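Local coordinates for COG0778: Nitroreductase (PDB 2B67), which binds flavin mononucleotide and probably catalyses flavin-dependent reduction of its substrates with electrons from a nicotinamide cofactor, at the interface of chains A and B. Residues are numbered along the deposited sequence; one frame, centred on the assembly and turned at random. Chains: chain A/B, COG0778: Nitroreductase.

Contact 1: the interface of chains A and B. Residues chain A 33, 37, 48-52, 90; chain B 197, 200-202.
Strand 48-53 of chain A meets the short helix 197-200 and strand 201-203 of chain B, with helix 26-36 of chain A packing against the chain B segment. The two strands pair in parallel. A:Phe50 N gives its hydrogen to B:Ile200 O at 2.7 Å, nearly along the C=O axis. A:Phe50 O takes B:Glu202 N at 2.8 Å, and A:Val52 N then bonds to B:Glu202 O. B:Ile200 is the main apolar plug. Its CG1 sits in the crowded position between backbone N and carbonyl carbon (chi1 51°). With chi2 at 77°, B:Ile200 CD1 is brought alongside A:Phe50 CD1 at 3.7 Å, and the side chain meets A:Thr37 CG2 tip to tip. A:Ile33 slides past it the opposite way, its CG2 3.8 Å from B:Ile200 CD1. The same CG2 lies over one face of the A:Phe50 ring and also touches B:Val197 CG2 and B:Ile201 CG1. On the other side of the strand A:Lys49 crosses B:Glu202 obliquely. A:Lys49 NZ forms a loose salt bridge to B:Glu202 OE1 at 3.2 Å, and a water links the same two atoms. The site adds the C-terminal strand of one subunit to the sheet of the other, an exchange of C-terminal arms, as is common in nitroreductase-family dimers.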
loop_
_atom_site.group_PDB
_atom_site.type_symbol
_atom_site.label_atom_id
_atom_site.label_comp_id
_atom_site.label_asym_id
_atom_site.label_seq_id
_atom_site.Cartn_x
_atom_site.Cartn_y
_atom_site.Cartn_z
ATOM N N ILE A 33 0.418 9.799 11.621
ATOM C CA ILE A 33 1.638 9.237 11.086
ATOM C C ILE A 33 2.151 8.159 12.019
ATOM O O ILE A 33 2.634 7.123 11.562
ATOM C CB ILE A 33 2.703 10.324 10.740
ATOM C CG1 ILE A 33 2.213 11.208 9.582
ATOM C CG2 ILE A 33 4.072 9.681 10.415
ATOM C CD1 ILE A 33 3.139 12.402 9.299
ATOM N N THR A 37 2.548 4.205 10.588
ATOM C CA THR A 37 3.800 3.392 10.621
ATOM C C THR A 37 3.728 2.060 11.419
ATOM O O THR A 37 4.660 1.256 11.373
ATOM C CB THR A 37 5.003 4.212 11.085
ATOM O OG1 THR A 37 4.734 4.811 12.349
ATOM C CG2 THR A 37 5.263 5.303 10.124
ATOM N N TRP A 48 10.641 4.377 5.012
ATOM C CA TRP A 48 9.790 5.533 4.705
ATOM C C TRP A 48 10.173 6.769 5.480
ATOM O O TRP A 48 10.742 6.699 6.595
ATOM C CB TRP A 48 8.293 5.225 4.957
ATOM C CG TRP A 48 7.948 4.435 6.193
ATOM C CD1 TRP A 48 8.121 4.818 7.516
ATOM C CD2 TRP A 48 7.301 3.159 6.232
ATOM N NE1 TRP A 48 7.648 3.831 8.363
ATOM C CE2 TRP A 48 7.147 2.801 7.602
ATOM C CE3 TRP A 48 6.852 2.272 5.248
ATOM C CZ2 TRP A 48 6.529 1.616 7.997
ATOM C CZ3 TRP A 48 6.258 1.088 5.644
ATOM C CH2 TRP A 48 6.105 0.765 7.000
ATOM N N LYS A 49 9.860 7.906 4.879
ATOM C CA LYS A 49 10.144 9.213 5.485
ATOM C C LYS A 49 8.999 10.146 5.124
ATOM O O LYS A 49 8.639 10.265 3.948
ATOM C CB LYS A 49 11.477 9.805 4.997
ATOM C CG LYS A 49 11.748 11.184 5.650
ATOM C CD LYS A 49 12.782 12.058 4.909
ATOM C CE LYS A 49 14.192 11.560 5.212
ATOM N NZ LYS A 49 14.578 11.772 6.639
ATOM N N PHE A 50 8.397 10.737 6.144
ATOM C CA PHE A 50 7.228 11.624 5.992
ATOM C C PHE A 50 7.651 13.086 6.107
ATOM O O PHE A 50 8.145 13.553 7.164
ATOM C CB PHE A 50 6.163 11.284 7.044
ATOM C CG PHE A 50 5.602 9.896 6.907
ATOM C CD1 PHE A 50 6.322 8.784 7.371
ATOM C CD2 PHE A 50 4.359 9.699 6.284
ATOM C CE1 PHE A 50 5.807 7.483 7.211
ATOM C CE2 PHE A 50 3.819 8.432 6.152
ATOM C CZ PHE A 50 4.535 7.319 6.602
ATOM N N VAL A 51 7.490 13.817 5.018
ATOM C CA VAL A 51 7.839 15.224 5.038
ATOM C C VAL A 51 6.548 16.046 5.137
ATOM O O VAL A 51 5.791 16.139 4.167
ATOM C CB VAL A 51 8.724 15.620 3.822
ATOM C CG1 VAL A 51 9.091 17.087 3.920
ATOM C CG2 VAL A 51 10.021 14.761 3.791
ATOM N N VAL A 52 6.289 16.596 6.332
ATOM C CA VAL A 52 5.093 17.389 6.578
ATOM C C VAL A 52 5.288 18.845 6.129
ATOM O O VAL A 52 6.036 19.620 6.745
ATOM C CB VAL A 52 4.657 17.289 8.056
ATOM C CG1 VAL A 52 3.443 18.116 8.319
ATOM C CG2 VAL A 52 4.406 15.821 8.424
ATOM N N ARG A 90 19.119 1.570 5.446
ATOM C CA ARG A 90 17.815 1.490 6.126
ATOM C C ARG A 90 17.811 0.343 7.135
ATOM O O ARG A 90 17.368 0.535 8.278
ATOM C CB ARG A 90 16.664 1.377 5.101
ATOM C CG ARG A 90 15.255 1.031 5.677
ATOM C CD ARG A 90 14.709 2.041 6.726
ATOM N NE ARG A 90 14.973 3.438 6.406
ATOM C CZ ARG A 90 14.312 4.512 6.864
ATOM N NH1 ARG A 90 13.230 4.425 7.661
ATOM N NH2 ARG A 90 14.746 5.713 6.484
ATOM N N VAL B 197 8.471 7.831 15.941
ATOM C CA VAL B 197 7.854 8.664 14.898
ATOM C C VAL B 197 8.674 9.922 14.520
ATOM O O VAL B 197 8.769 10.268 13.330
ATOM C CB VAL B 197 6.355 8.986 15.201
ATOM C CG1 VAL B 197 6.217 10.003 16.344
ATOM C CG2 VAL B 197 5.666 9.477 13.960
ATOM N N ILE B 200 11.248 9.466 11.712
ATOM C CA ILE B 200 10.840 9.315 10.307
ATOM C C ILE B 200 10.073 10.558 9.708
ATOM O O ILE B 200 9.631 10.526 8.539
ATOM C CB ILE B 200 10.093 7.941 10.053
ATOM C CG1 ILE B 200 8.954 7.704 11.048
ATOM C CG2 ILE B 200 11.035 6.739 10.155
ATOM C CD1 ILE B 200 7.692 8.482 10.762
ATOM N N ILE B 201 9.925 11.625 10.514
ATOM C CA ILE B 201 9.253 12.870 10.126
ATOM C C ILE B 201 10.226 14.059 9.912
ATOM O O ILE B 201 11.081 14.348 10.763
ATOM C CB ILE B 201 8.185 13.323 11.178
ATOM C CG1 ILE B 201 6.960 12.400 11.218
ATOM C CG2 ILE B 201 7.696 14.765 10.897
ATOM C CD1 ILE B 201 5.925 12.767 12.340
ATOM N N GLU B 202 10.094 14.741 8.777
ATOM C CA GLU B 202 10.716 16.048 8.618
ATOM C C GLU B 202 9.661 17.141 8.468
ATOM O O GLU B 202 8.563 16.909 7.968
ATOM C CB GLU B 202 11.661 16.068 7.432
ATOM C CG GLU B 202 12.676 14.947 7.425
ATOM C CD GLU B 202 13.858 15.188 8.327
ATOM O OE1 GLU B 202 14.439 14.182 8.779
ATOM O OE2 GLU B 202 14.218 16.370 8.576
HETATM O O HOH W 1 13.136 11.975 9.305
#

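Contact 2: the interface of chains A and B. Residues chain A 51-54, 56, 168-170; chain B 202-204.
In this nitroreductase-family dimer the C-terminal residue of one subunit, B:Arg204, is clamped by the other. Strand 201-203 of chain B runs parallel to strand 48-53 of chain A, and the main-chain ladder goes on to the chain end. B:Arg204 N bonds to A:Val52 O at 2.9 Å, almost straight at the hydrogen (173°), from above the carbonyl plane. The terminal carboxylate is then held by two backbone N-H groups. A:Arg54 N meets B:Arg204 O at 2.8 Å, and A:Lys56 N meets B:Arg204 OXT at 2.9 Å by a more bent bond. These donors would help to stabilise its negative charge.

The guanidinium is bound edge-on through main-chain carbonyls. CG is anti to the carbonyl carbon, and a bend at chi2 (-68°) swings the chain toward the end of helix 161-168. B:Arg204 NE bonds to A:Leu168 O at 2.7 Å, and B:Arg204 NH2 to A:Glu169 O at 2.9 Å; both oxygens lie in the guanidinium plane. B:Arg204 NH1 turns back to B:Lys203 O at 2.9 Å, so three nitrogens fix the rotation of the group.

Apolar contact comes from A:Val51, whose CG1, anti to its backbone N, packs on B:Arg204 CG at 3.5 Å. The A:Ile170 side chain crosses B:Arg204 obliquely, with CD1 near NH2.

Charged groups lie around this grip. A:Lys56 NZ pairs loosely with A:Glu169 OE1 at 3.8 Å. B:Glu202 OE2 stands near B:Arg204 NH1 and may temper its charge.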
loop_
_atom_site.group_PDB
_atom_site.type_symbol
_atom_site.label_atom_id
_atom_site.label_comp_id
_atom_site.label_asym_id
_atom_site.label_seq_id
_atom_site.Cartn_x
_atom_site.Cartn_y
_atom_site.Cartn_z
ATOM N N VAL A 51 7.490 13.817 5.018
ATOM C CA VAL A 51 7.839 15.224 5.038
ATOM C C VAL A 51 6.548 16.046 5.137
ATOM O O VAL A 51 5.791 16.139 4.167
ATOM C CB VAL A 51 8.724 15.620 3.822
ATOM C CG1 VAL A 51 9.091 17.087 3.920
ATOM C CG2 VAL A 51 10.021 14.761 3.791
ATOM N N VAL A 52 6.289 16.596 6.332
ATOM C CA VAL A 52 5.093 17.389 6.578
ATOM C C VAL A 52 5.288 18.845 6.129
ATOM O O VAL A 52 6.036 19.620 6.745
ATOM C CB VAL A 52 4.657 17.289 8.056
ATOM C CG1 VAL A 52 3.443 18.116 8.319
ATOM C CG2 VAL A 52 4.406 15.821 8.424
ATOM N N VAL A 53 4.612 19.211 5.060
ATOM C CA VAL A 53 4.840 20.514 4.451
ATOM C C VAL A 53 3.772 21.499 4.897
ATOM O O VAL A 53 2.581 21.327 4.580
ATOM C CB VAL A 53 4.911 20.412 2.922
ATOM C CG1 VAL A 53 5.201 21.781 2.281
ATOM C CG2 VAL A 53 6.004 19.364 2.538
ATOM N N ARG A 54 4.225 22.519 5.629
ATOM C CA ARG A 54 3.372 23.592 6.130
ATOM C C ARG A 54 3.908 24.946 5.676
ATOM O O ARG A 54 3.172 25.916 5.643
ATOM C CB ARG A 54 3.294 23.584 7.673
ATOM C CG ARG A 54 2.363 22.548 8.217
ATOM C CD ARG A 54 2.267 22.594 9.777
ATOM N NE ARG A 54 1.487 21.447 10.270
ATOM C CZ ARG A 54 0.148 21.401 10.375
ATOM N NH1 ARG A 54 -0.408 20.288 10.820
ATOM N NH2 ARG A 54 -0.636 22.438 10.041
ATOM N N LYS A 56 6.500 25.216 2.806
ATOM C CA LYS A 56 6.903 25.193 1.383
ATOM C C LYS A 56 5.785 24.787 0.392
ATOM O O LYS A 56 6.059 24.379 -0.739
ATOM C CB LYS A 56 8.165 24.311 1.180
ATOM C CG LYS A 56 9.405 24.847 1.955
ATOM C CD LYS A 56 10.675 24.070 1.627
ATOM C CE LYS A 56 11.938 24.872 2.013
ATOM N NZ LYS A 56 12.186 24.883 3.509
ATOM N N LEU A 168 12.038 20.585 -1.384
ATOM C CA LEU A 168 11.780 20.290 0.020
ATOM C C LEU A 168 13.036 20.128 0.879
ATOM O O LEU A 168 12.920 19.867 2.082
ATOM C CB LEU A 168 10.882 19.040 0.150
ATOM C CG LEU A 168 9.499 19.128 -0.487
ATOM C CD1 LEU A 168 8.604 17.950 -0.126
ATOM C CD2 LEU A 168 8.838 20.416 -0.076
ATOM N N GLU A 169 14.214 20.262 0.263
ATOM C CA GLU A 169 15.501 20.150 0.956
ATOM C C GLU A 169 15.653 18.809 1.672
ATOM O O GLU A 169 15.905 18.750 2.882
ATOM C CB GLU A 169 15.742 21.332 1.923
ATOM C CG GLU A 169 15.582 22.680 1.237
ATOM C CD GLU A 169 15.758 23.884 2.178
ATOM O OE1 GLU A 169 15.762 23.715 3.437
ATOM O OE2 GLU A 169 15.878 25.014 1.627
ATOM N N ILE A 170 15.503 17.734 0.907
ATOM C CA ILE A 170 15.623 16.383 1.438
ATOM C C ILE A 170 16.735 15.670 0.658
ATOM O O ILE A 170 16.785 15.767 -0.568
ATOM C CB ILE A 170 14.295 15.596 1.241
ATOM C CG1 ILE A 170 13.109 16.293 1.930
ATOM C CG2 ILE A 170 14.519 14.128 1.608
ATOM C CD1 ILE A 170 13.118 16.276 3.512
ATOM N N GLU B 202 10.094 14.741 8.777
ATOM C CA GLU B 202 10.716 16.048 8.618
ATOM C C GLU B 202 9.661 17.141 8.468
ATOM O O GLU B 202 8.563 16.909 7.968
ATOM C CB GLU B 202 11.661 16.068 7.432
ATOM C CG GLU B 202 12.676 14.947 7.425
ATOM C CD GLU B 202 13.858 15.188 8.327
ATOM O OE1 GLU B 202 14.439 14.182 8.779
ATOM O OE2 GLU B 202 14.218 16.370 8.576
ATOM N N LYS B 203 9.995 18.334 8.929
ATOM C CA LYS B 203 9.061 19.452 8.856
ATOM C C LYS B 203 9.573 20.453 7.812
ATOM O O LYS B 203 10.741 20.805 7.804
ATOM C CB LYS B 203 8.898 20.101 10.231
ATOM C CG LYS B 203 8.394 19.127 11.322
ATOM C CD LYS B 203 8.369 19.785 12.712
ATOM C CE LYS B 203 7.614 18.925 13.720
ATOM N NZ LYS B 203 7.876 19.308 15.155
ATOM N N ARG B 204 8.702 20.843 6.897
ATOM C CA ARG B 204 9.056 21.796 5.869
ATOM C C ARG B 204 7.852 22.709 5.619
ATOM O O ARG B 204 6.917 22.796 6.451
ATOM C CB ARG B 204 9.438 21.064 4.569
ATOM C CG ARG B 204 10.632 20.183 4.661
ATOM C CD ARG B 204 11.925 20.988 4.861
ATOM N NE ARG B 204 13.120 20.147 4.760
ATOM C CZ ARG B 204 13.767 19.589 5.792
ATOM N NH1 ARG B 204 13.349 19.767 7.031
ATOM N NH2 ARG B 204 14.848 18.858 5.578
ATOM O OXT ARG B 204 7.794 23.356 4.561
#

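Contact 3: the interface of chains A and B. Residues chain A 128-129, 132-133, 135, 177; chain B 128-129, 132-133, 135, 175, 177.
Helix 124-148 of each subunit packs against its twin about the two-fold axis of this nitroreductase-family dimer. A:Asp129 can be followed outward. Its CB leads to CG, which is anti to the carbonyl carbon (chi1 -71°), so the carboxylate points at the partner helix. A:Asp129 OD1 accepts B:Ser128 OG at 2.6 Å on its syn lone pair. OD2 makes a weak hydrogen bond to the same hydroxyl. A:Asp129 OD2 is also linked at 2.9 Å to a water that leads to B:Glu177 OE1. The tip faces B:Arg175 across a long salt bridge, A:Asp129 OD2 to B:Arg175 NH1 at 3.8 Å, with the two planes 57° apart.

B:Arg175 is held by its own chain. B:Arg175 NH2 bonds to B:Ser128 OG at 2.8 Å in the guanidinium plane, while NH1 meets B:Ser128 O. NE and NH1 both grip B:Glu177 OE2. The arginine thus positions the serine and could offset the nearby acids. In the twin, A:Ser128 OG bonds to B:Asp129 OD1 at 2.5 Å.

Between these bonds the helices come close at the alanines, with leucines packed beside them. A:Ala132 CB meets B:Ala132 CB at 3.9 Å. A:Leu133, its CG anti to the backbone N, lays CD1 against B:Ala135 CB at 4.0 Å.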
loop_
_atom_site.group_PDB
_atom_site.type_symbol
_atom_site.label_atom_id
_atom_site.label_comp_id
_atom_site.label_asym_id
_atom_site.label_seq_id
_atom_site.Cartn_x
_atom_site.Cartn_y
_atom_site.Cartn_z
ATOM N N SER A 128 13.219 -0.948 -6.889
ATOM C CA SER A 128 12.241 0.077 -7.199
ATOM C C SER A 128 10.792 -0.368 -6.842
ATOM O O SER A 128 9.996 0.442 -6.335
ATOM C CB SER A 128 12.323 0.482 -8.688
ATOM O OG SER A 128 11.511 1.624 -8.921
ATOM N N ASP A 129 10.465 -1.619 -7.157
ATOM C CA ASP A 129 9.181 -2.264 -6.804
ATOM C C ASP A 129 8.983 -2.405 -5.311
ATOM O O ASP A 129 7.861 -2.221 -4.794
ATOM C CB ASP A 129 9.038 -3.658 -7.457
ATOM C CG ASP A 129 8.811 -3.590 -8.997
ATOM O OD1 ASP A 129 8.704 -2.485 -9.567
ATOM O OD2 ASP A 129 8.753 -4.662 -9.644
ATOM N N ALA A 132 8.223 0.990 -3.841
ATOM C CA ALA A 132 6.903 1.434 -4.259
ATOM C C ALA A 132 5.813 0.664 -3.485
ATOM O O ALA A 132 4.803 1.245 -3.037
ATOM C CB ALA A 132 6.719 1.291 -5.786
ATOM N N LEU A 133 6.021 -0.640 -3.325
ATOM C CA LEU A 133 5.065 -1.451 -2.611
ATOM C C LEU A 133 4.939 -1.023 -1.164
ATOM O O LEU A 133 3.825 -0.821 -0.668
ATOM C CB LEU A 133 5.368 -2.955 -2.723
ATOM C CG LEU A 133 4.141 -3.716 -2.166
ATOM C CD1 LEU A 133 3.656 -4.793 -3.122
ATOM C CD2 LEU A 133 4.477 -4.242 -0.797
ATOM N N ALA A 135 5.680 1.796 0.163
ATOM C CA ALA A 135 5.039 3.124 0.193
ATOM C C ALA A 135 3.509 2.998 0.108
ATOM O O ALA A 135 2.807 3.719 0.810
ATOM C CB ALA A 135 5.558 4.017 -0.943
ATOM N N GLU A 177 7.696 9.399 -3.415
ATOM C CA GLU A 177 6.754 8.424 -3.985
ATOM C C GLU A 177 5.387 9.020 -4.324
ATOM O O GLU A 177 4.806 8.708 -5.374
ATOM C CB GLU A 177 6.572 7.238 -3.024
ATOM C CG GLU A 177 7.880 6.439 -2.784
ATOM C CD GLU A 177 8.249 5.491 -3.920
ATOM O OE1 GLU A 177 7.533 5.406 -4.943
ATOM O OE2 GLU A 177 9.283 4.829 -3.797
ATOM N N SER B 128 6.020 -0.465 -13.706
ATOM C CA SER B 128 6.303 -1.387 -12.603
ATOM C C SER B 128 6.035 -0.769 -11.220
ATOM O O SER B 128 5.468 -1.420 -10.324
ATOM C CB SER B 128 7.760 -1.895 -12.697
ATOM O OG SER B 128 7.934 -3.135 -12.015
ATOM N N ASP B 129 6.476 0.467 -11.033
ATOM C CA ASP B 129 6.296 1.163 -9.767
ATOM C C ASP B 129 4.813 1.434 -9.484
ATOM O O ASP B 129 4.372 1.367 -8.330
ATOM C CB ASP B 129 7.047 2.489 -9.779
ATOM C CG ASP B 129 8.571 2.331 -9.662
ATOM O OD1 ASP B 129 9.111 1.181 -9.637
ATOM O OD2 ASP B 129 9.222 3.408 -9.606
ATOM N N ALA B 132 3.131 -1.874 -8.367
ATOM C CA ALA B 132 3.631 -2.205 -7.018
ATOM C C ALA B 132 2.967 -1.339 -5.947
ATOM O O ALA B 132 2.482 -1.857 -4.927
ATOM C CB ALA B 132 5.170 -2.090 -6.951
ATOM N N LEU B 133 2.905 -0.030 -6.195
ATOM C CA LEU B 133 2.312 0.883 -5.209
ATOM C C LEU B 133 0.824 0.624 -4.979
ATOM O O LEU B 133 0.339 0.603 -3.828
ATOM C CB LEU B 133 2.556 2.348 -5.603
ATOM C CG LEU B 133 2.231 3.369 -4.491
ATOM C CD1 LEU B 133 3.373 4.397 -4.365
ATOM C CD2 LEU B 133 0.917 4.006 -4.861
ATOM N N ALA B 135 -0.670 -2.210 -5.509
ATOM C CA ALA B 135 -0.741 -3.468 -4.752
ATOM C C ALA B 135 -0.568 -3.250 -3.254
ATOM O O ALA B 135 -1.287 -3.846 -2.484
ATOM C CB ALA B 135 0.297 -4.515 -5.255
ATOM N N ARG B 175 0.628 -10.097 -13.081
ATOM C CA ARG B 175 1.877 -10.436 -12.432
ATOM C C ARG B 175 1.744 -10.560 -10.921
ATOM O O ARG B 175 1.070 -9.744 -10.273
ATOM C CB ARG B 175 2.990 -9.446 -12.796
ATOM C CG ARG B 175 2.790 -8.038 -12.241
ATOM C CD ARG B 175 4.064 -7.224 -12.379
ATOM N NE ARG B 175 4.156 -6.206 -11.339
ATOM C CZ ARG B 175 5.041 -5.202 -11.330
ATOM N NH1 ARG B 175 5.023 -4.327 -10.318
ATOM N NH2 ARG B 175 5.939 -5.066 -12.324
ATOM N N GLU B 177 2.289 -10.114 -7.157
ATOM C CA GLU B 177 2.908 -9.075 -6.325
ATOM C C GLU B 177 3.260 -9.576 -4.928
ATOM O O GLU B 177 4.362 -9.327 -4.414
ATOM C CB GLU B 177 2.019 -7.814 -6.259
ATOM C CG GLU B 177 1.842 -7.103 -7.630
ATOM C CD GLU B 177 2.992 -6.146 -8.014
ATOM O OE1 GLU B 177 4.043 -6.103 -7.341
ATOM O OE2 GLU B 177 2.853 -5.426 -9.023
HETATM O O HOH W 2 6.701 -6.547 -8.758
HETATM O O HOH W 3 8.547 5.676 -7.622
#

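Contact 4: the interface of chains A and B. Residues chain A 37, 44, 46, 90, 93-94, 97; chain B 193-196.
B:Leu195 and A:Val97 form the apolar centre, where the loop of chain B that leads to its C-terminal arm crosses helix 87-98 of chain A. The leucine CG is anti to the carbonyl carbon (chi1 -71°), and B:Leu195 CD2 meets A:Val97 CB at 3.8 Å, the two side chains crossing at about a right angle. A:Val97 CG1, anti to its backbone N, reaches B:Pro196 CD at 3.7 Å and also the phenol end of B:Tyr193. The tyrosine ring slides past A:Ile94, with CD1 near CG2. B:Leu195 CD1 lies beside the aliphatic part of A:Gln46 and near A:Arg90 NH1.

A:Gln46 opens the polar layer. A:Gln46 OE1 accepts B:Leu195 N at 2.9 Å in a nearly straight bond (170°), while NE2 reaches B:Tyr193 O. Besides A:Gln46 NE2, B:Tyr193 O accepts A:Asn44 ND2 at 3.0 Å, on a lone pair in the carbonyl plane, and B:Arg194 NH2 from above that plane. A:Arg90 NH1 braces the glutamine through its main-chain oxygen.

At the rim a water joins A:Thr37 OG1 to B:Leu195 O. B:Arg194 and A:Asn44 also belong to the flavin mononucleotide pockets. A:Asn44 OD1 sits 3.0 Å above the plane of the B:Arg194 guanidinium, whose edge turns NE to A:Thr37 O at 2.8 Å.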
loop_
_atom_site.group_PDB
_atom_site.type_symbol
_atom_site.label_atom_id
_atom_site.label_comp_id
_atom_site.label_asym_id
_atom_site.label_seq_id
_atom_site.Cartn_x
_atom_site.Cartn_y
_atom_site.Cartn_z
ATOM N N THR A 37 2.548 4.205 10.588
ATOM C CA THR A 37 3.800 3.392 10.621
ATOM C C THR A 37 3.728 2.060 11.419
ATOM O O THR A 37 4.660 1.256 11.373
ATOM C CB THR A 37 5.003 4.212 11.085
ATOM O OG1 THR A 37 4.734 4.811 12.349
ATOM C CG2 THR A 37 5.263 5.303 10.124
ATOM N N ASN A 44 10.288 -5.926 7.865
ATOM C CA ASN A 44 10.110 -4.841 8.816
ATOM C C ASN A 44 11.127 -3.740 8.532
ATOM O O ASN A 44 11.560 -3.056 9.431
ATOM C CB ASN A 44 10.194 -5.345 10.278
ATOM C CG ASN A 44 9.697 -4.330 11.287
ATOM O OD1 ASN A 44 8.801 -3.490 11.007
ATOM N ND2 ASN A 44 10.242 -4.416 12.497
ATOM N N GLN A 46 10.577 -0.881 7.031
ATOM C CA GLN A 46 9.965 0.448 7.247
ATOM C C GLN A 46 10.735 1.579 6.532
ATOM O O GLN A 46 11.249 2.500 7.162
ATOM C CB GLN A 46 9.756 0.737 8.752
ATOM C CG GLN A 46 10.942 0.487 9.657
ATOM C CD GLN A 46 10.546 0.272 11.146
ATOM O OE1 GLN A 46 10.016 1.165 11.796
ATOM N NE2 GLN A 46 10.847 -0.897 11.666
ATOM N N ARG A 90 19.119 1.570 5.446
ATOM C CA ARG A 90 17.815 1.490 6.126
ATOM C C ARG A 90 17.811 0.343 7.135
ATOM O O ARG A 90 17.368 0.535 8.278
ATOM C CB ARG A 90 16.664 1.377 5.101
ATOM C CG ARG A 90 15.255 1.031 5.677
ATOM C CD ARG A 90 14.709 2.041 6.726
ATOM N NE ARG A 90 14.973 3.438 6.406
ATOM C CZ ARG A 90 14.312 4.512 6.864
ATOM N NH1 ARG A 90 13.230 4.425 7.661
ATOM N NH2 ARG A 90 14.746 5.713 6.484
ATOM N N LYS A 93 20.072 1.379 10.006
ATOM C CA LYS A 93 19.328 2.374 10.789
ATOM C C LYS A 93 18.390 1.715 11.805
ATOM O O LYS A 93 18.372 2.088 12.958
ATOM C CB LYS A 93 18.503 3.272 9.857
ATOM C CG LYS A 93 17.863 4.495 10.561
ATOM C CD LYS A 93 16.863 5.217 9.625
ATOM C CE LYS A 93 16.173 6.387 10.339
ATOM N NZ LYS A 93 17.085 7.570 10.490
ATOM N N ILE A 94 17.635 0.711 11.388
ATOM C CA ILE A 94 16.735 0.023 12.299
ATOM C C ILE A 94 17.551 -0.602 13.462
ATOM O O ILE A 94 17.226 -0.403 14.640
ATOM C CB ILE A 94 15.854 -0.970 11.513
ATOM C CG1 ILE A 94 14.766 -0.146 10.758
ATOM C CG2 ILE A 94 15.226 -2.000 12.439
ATOM C CD1 ILE A 94 14.537 -0.582 9.426
ATOM N N VAL A 97 19.030 2.434 15.716
ATOM C CA VAL A 97 18.042 3.154 16.504
ATOM C C VAL A 97 17.352 2.202 17.511
ATOM O O VAL A 97 17.176 2.553 18.681
ATOM C CB VAL A 97 17.038 3.928 15.598
ATOM C CG1 VAL A 97 16.029 4.748 16.440
ATOM C CG2 VAL A 97 17.784 4.891 14.611
ATOM N N TYR B 193 9.120 -4.156 16.141
ATOM C CA TYR B 193 9.702 -2.853 16.400
ATOM C C TYR B 193 9.287 -1.808 15.348
ATOM O O TYR B 193 9.193 -2.130 14.167
ATOM C CB TYR B 193 11.224 -2.982 16.444
ATOM C CG TYR B 193 11.918 -1.645 16.587
ATOM C CD1 TYR B 193 12.579 -1.053 15.487
ATOM C CD2 TYR B 193 11.884 -0.958 17.800
ATOM C CE1 TYR B 193 13.208 0.208 15.603
ATOM C CE2 TYR B 193 12.509 0.286 17.932
ATOM C CZ TYR B 193 13.162 0.860 16.825
ATOM O OH TYR B 193 13.756 2.072 16.978
ATOM N N ARG B 194 8.990 -0.587 15.802
ATOM C CA ARG B 194 8.842 0.568 14.884
ATOM C C ARG B 194 9.754 1.685 15.363
ATOM O O ARG B 194 9.894 1.897 16.558
ATOM C CB ARG B 194 7.394 1.083 14.807
ATOM C CG ARG B 194 6.388 0.099 14.195
ATOM C CD ARG B 194 6.790 -0.313 12.767
ATOM N NE ARG B 194 5.779 -1.177 12.159
ATOM C CZ ARG B 194 5.724 -2.493 12.340
ATOM N NH1 ARG B 194 4.771 -3.191 11.761
ATOM N NH2 ARG B 194 6.610 -3.104 13.141
ATOM N N LEU B 195 10.414 2.346 14.419
ATOM C CA LEU B 195 11.204 3.533 14.676
ATOM C C LEU B 195 10.381 4.570 15.426
ATOM O O LEU B 195 9.193 4.673 15.220
ATOM C CB LEU B 195 11.674 4.132 13.338
ATOM C CG LEU B 195 12.741 3.313 12.600
ATOM C CD1 LEU B 195 12.873 3.673 11.116
ATOM C CD2 LEU B 195 14.087 3.375 13.326
ATOM N N PRO B 196 11.021 5.371 16.293
ATOM C CA PRO B 196 10.266 6.465 16.891
ATOM C C PRO B 196 9.714 7.392 15.796
ATOM O O PRO B 196 10.402 7.695 14.836
ATOM C CB PRO B 196 11.312 7.206 17.729
ATOM C CG PRO B 196 12.393 6.209 17.972
ATOM C CD PRO B 196 12.425 5.345 16.738
HETATM O O HOH W 4 7.489 4.827 12.902
#

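Contacts 4, 1 and 2 follow one C-terminal arm of chain B across chain A. The C-alpha centres of contacts 1 and 4, and of contacts 1 and 2, are about 10 Å apart, while those of contacts 2 and 4 are about 20 Å apart. Contacts 1 and 2 share A:Val51, A:Val52 and B:Glu202; contacts 1 and 4 share A:Thr37 and A:Arg90. Contact 3, on helix 124-148, lies about 19 to 24 Å from the others, measured between C-alpha centres. Two-fold symmetry repeats the arm, so the dimer joins a helical core to two exchanged tails, as expected for this family.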